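Local coordinates for nitrilotriacetate monooxygenase (Burkholderia pseudomallei, PDB 3SDO), which probably acts as a flavin-dependent monooxygenase of the NtaA/SnaA/DszA family, using molecular oxygen to oxidise its substrate, at residues 302-307 and 349-354. Numbering follows the deposited sequence.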
loop_
_atom_site.group_PDB
_atom_site.type_symbol
_atom_site.label_atom_id
_atom_site.label_comp_id
_atom_site.label_asym_id
_atom_site.label_seq_id
_atom_site.Cartn_x
_atom_site.Cartn_y
_atom_site.Cartn_z
ATOM N N ALA A 302 18.507 15.614 27.249
ATOM C CA ALA A 302 17.691 14.473 27.687
ATOM C C ALA A 302 18.299 13.177 27.168
ATOM O O ALA A 302 18.279 12.146 27.846
ATOM C CB ALA A 302 16.221 14.611 27.200
ATOM N N TYR A 303 18.857 13.246 25.968
ATOM C CA TYR A 303 19.503 12.105 25.370
ATOM C C TYR A 303 20.892 11.822 25.968
ATOM O O TYR A 303 21.294 10.662 26.089
ATOM C CB TYR A 303 19.547 12.269 23.841
ATOM C CG TYR A 303 19.936 10.994 23.123
ATOM C CD1 TYR A 303 19.075 9.894 23.098
ATOM C CD2 TYR A 303 21.175 10.884 22.484
ATOM C CE1 TYR A 303 19.438 8.715 22.455
ATOM C CE2 TYR A 303 21.545 9.719 21.840
ATOM C CZ TYR A 303 20.680 8.628 21.825
ATOM O OH TYR A 303 21.049 7.460 21.183
ATOM N N LEU A 304 21.635 12.856 26.363
ATOM C CA LEU A 304 22.844 12.652 27.168
ATOM C C LEU A 304 22.524 11.984 28.518
ATOM O O LEU A 304 23.277 11.135 29.012
ATOM C CB LEU A 304 23.504 13.986 27.514
ATOM C CG LEU A 304 24.789 14.521 26.893
ATOM C CD1 LEU A 304 25.259 15.603 27.852
ATOM C CD2 LEU A 304 25.887 13.479 26.656
ATOM N N SER A 305 21.437 12.437 29.136
ATOM C CA SER A 305 20.957 11.912 30.427
ATOM C C SER A 305 20.792 10.379 30.372
ATOM O O SER A 305 21.093 9.679 31.335
ATOM C CB SER A 305 19.618 12.606 30.774
ATOM O OG SER A 305 19.141 12.284 32.071
ATOM N N HIS A 306 20.336 9.880 29.229
ATOM C CA HIS A 306 20.164 8.446 28.961
ATOM C C HIS A 306 21.426 7.605 29.264
ATOM O O HIS A 306 21.344 6.473 29.764
ATOM C CB HIS A 306 19.718 8.291 27.476
ATOM C CG HIS A 306 19.705 6.889 26.959
ATOM N ND1 HIS A 306 18.818 5.933 27.409
ATOM C CD2 HIS A 306 20.447 6.289 25.996
ATOM C CE1 HIS A 306 19.032 4.797 26.764
ATOM N NE2 HIS A 306 20.014 4.987 25.898
ATOM N N PHE A 307 22.589 8.156 28.954
ATOM C CA PHE A 307 23.827 7.419 29.101
ATOM C C PHE A 307 24.397 7.489 30.508
ATOM O O PHE A 307 25.281 6.708 30.844
ATOM C CB PHE A 307 24.840 7.908 28.070
ATOM C CG PHE A 307 24.424 7.624 26.637
ATOM C CD1 PHE A 307 24.218 6.325 26.208
ATOM C CD2 PHE A 307 24.232 8.655 25.734
ATOM C CE1 PHE A 307 23.828 6.057 24.894
ATOM C CE2 PHE A 307 23.833 8.394 24.413
ATOM C CZ PHE A 307 23.638 7.092 23.996
ATOM N N LEU A 349 35.617 21.057 25.134
ATOM C CA LEU A 349 34.215 21.240 24.745
ATOM C C LEU A 349 33.328 21.725 25.887
ATOM O O LEU A 349 33.504 21.347 27.044
ATOM C CB LEU A 349 33.627 19.947 24.164
ATOM C CG LEU A 349 34.323 19.392 22.916
ATOM C CD1 LEU A 349 33.534 18.229 22.320
ATOM C CD2 LEU A 349 34.528 20.485 21.857
ATOM N N THR A 350 32.360 22.562 25.531
ATOM C CA THR A 350 31.331 22.992 26.460
ATOM C C THR A 350 30.279 21.883 26.555
ATOM O O THR A 350 30.288 20.941 25.756
ATOM C CB THR A 350 30.680 24.293 25.970
ATOM O OG1 THR A 350 30.046 24.064 24.697
ATOM C CG2 THR A 350 31.740 25.409 25.841
ATOM N N LEU A 351 29.366 22.006 27.518
ATOM C CA LEU A 351 28.272 21.059 27.670
ATOM C C LEU A 351 27.398 21.046 26.417
ATOM O O LEU A 351 26.964 19.983 25.988
ATOM C CB LEU A 351 27.410 21.402 28.877
ATOM C CG LEU A 351 26.111 20.607 29.022
ATOM C CD1 LEU A 351 26.364 19.092 28.979
ATOM C CD2 LEU A 351 25.351 21.015 30.308
ATOM N N ARG A 352 27.132 22.224 25.858
ATOM C CA ARG A 352 26.326 22.337 24.638
ATOM C C ARG A 352 27.008 21.583 23.500
ATOM O O ARG A 352 26.371 20.802 22.821
ATOM C CB ARG A 352 26.102 23.804 24.239
ATOM C CG ARG A 352 25.022 23.979 23.167
ATOM C CD ARG A 352 25.074 25.344 22.499
ATOM N NE ARG A 352 24.802 26.429 23.446
ATOM C CZ ARG A 352 23.602 26.922 23.744
ATOM N NH1 ARG A 352 22.496 26.444 23.189
ATOM N NH2 ARG A 352 23.507 27.912 24.628
ATOM N N GLU A 353 28.312 21.789 23.329
ATOM C CA GLU A 353 29.060 21.150 22.227
ATOM C C GLU A 353 29.088 19.636 22.421
ATOM O O GLU A 353 28.916 18.896 21.471
ATOM C CB GLU A 353 30.494 21.700 22.128
ATOM C CG GLU A 353 30.556 23.119 21.601
ATOM C CD GLU A 353 31.938 23.769 21.761
ATOM O OE1 GLU A 353 32.686 23.414 22.703
ATOM O OE2 GLU A 353 32.260 24.667 20.952
ATOM N N VAL A 354 29.271 19.178 23.661
ATOM C CA VAL A 354 29.209 17.736 23.921
ATOM C C VAL A 354 27.828 17.183 23.608
ATOM O O VAL A 354 27.728 16.163 22.929
ATOM C CB VAL A 354 29.572 17.351 25.362
ATOM C CG1 VAL A 354 29.194 15.899 25.614
ATOM C CG2 VAL A 354 31.053 17.586 25.614
#
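Leu-304 reaches out from helix 297-307 and sets its two methyls against two residues at the start of helix 351-363. The contact is entirely apolar, with no hydrogen bond between the segments. CD1 of Leu-304 meets CD1 of Leu-351 at 3.8 Å, methyl against methyl, while Leu-304 CD2 lies 4.2 Å from Val-354 CG1. One forked side chain thus touches residues three apart in sequence. Leu-351 gets there by its torsions: the side chain does not set out directly toward the other helix, but CG is anti to the backbone N (chi1 171°) and the end of the chain swings nearer. The nearest CA atoms across the two segments, of Leu-304 and Val-354, are 8.8 Å apart.

The two segments belong to a small group of helices outside the barrel of the luciferase-like TIM-barrel fold, within the long insertion between barrel strands 268-277 and 393-396 and away from the predicted FMN-binding residues. Ile-340 of helix 334-346 packs on both Leu-304 and Val-354, so three helices share these apolar residues, and Phe-322 adds to the cover over Leu-351 and Val-354.

Polar contacts serve the helix start instead. Thr-350 is the N-cap, and its OG1 accepts from Glu-353 N at 3.2 Å; in return Thr-350 N donates to Glu-353 OE1 at 3.0 Å, nearly straight at 168°. This reciprocal pair is a capping box. The Thr-350 N-H reaches the carboxylate oxygen on its anti side, 24° out of plane. Arg-352 ties the helix to the loop 308-333 with a salt bridge from NE to Asp-319 OD1.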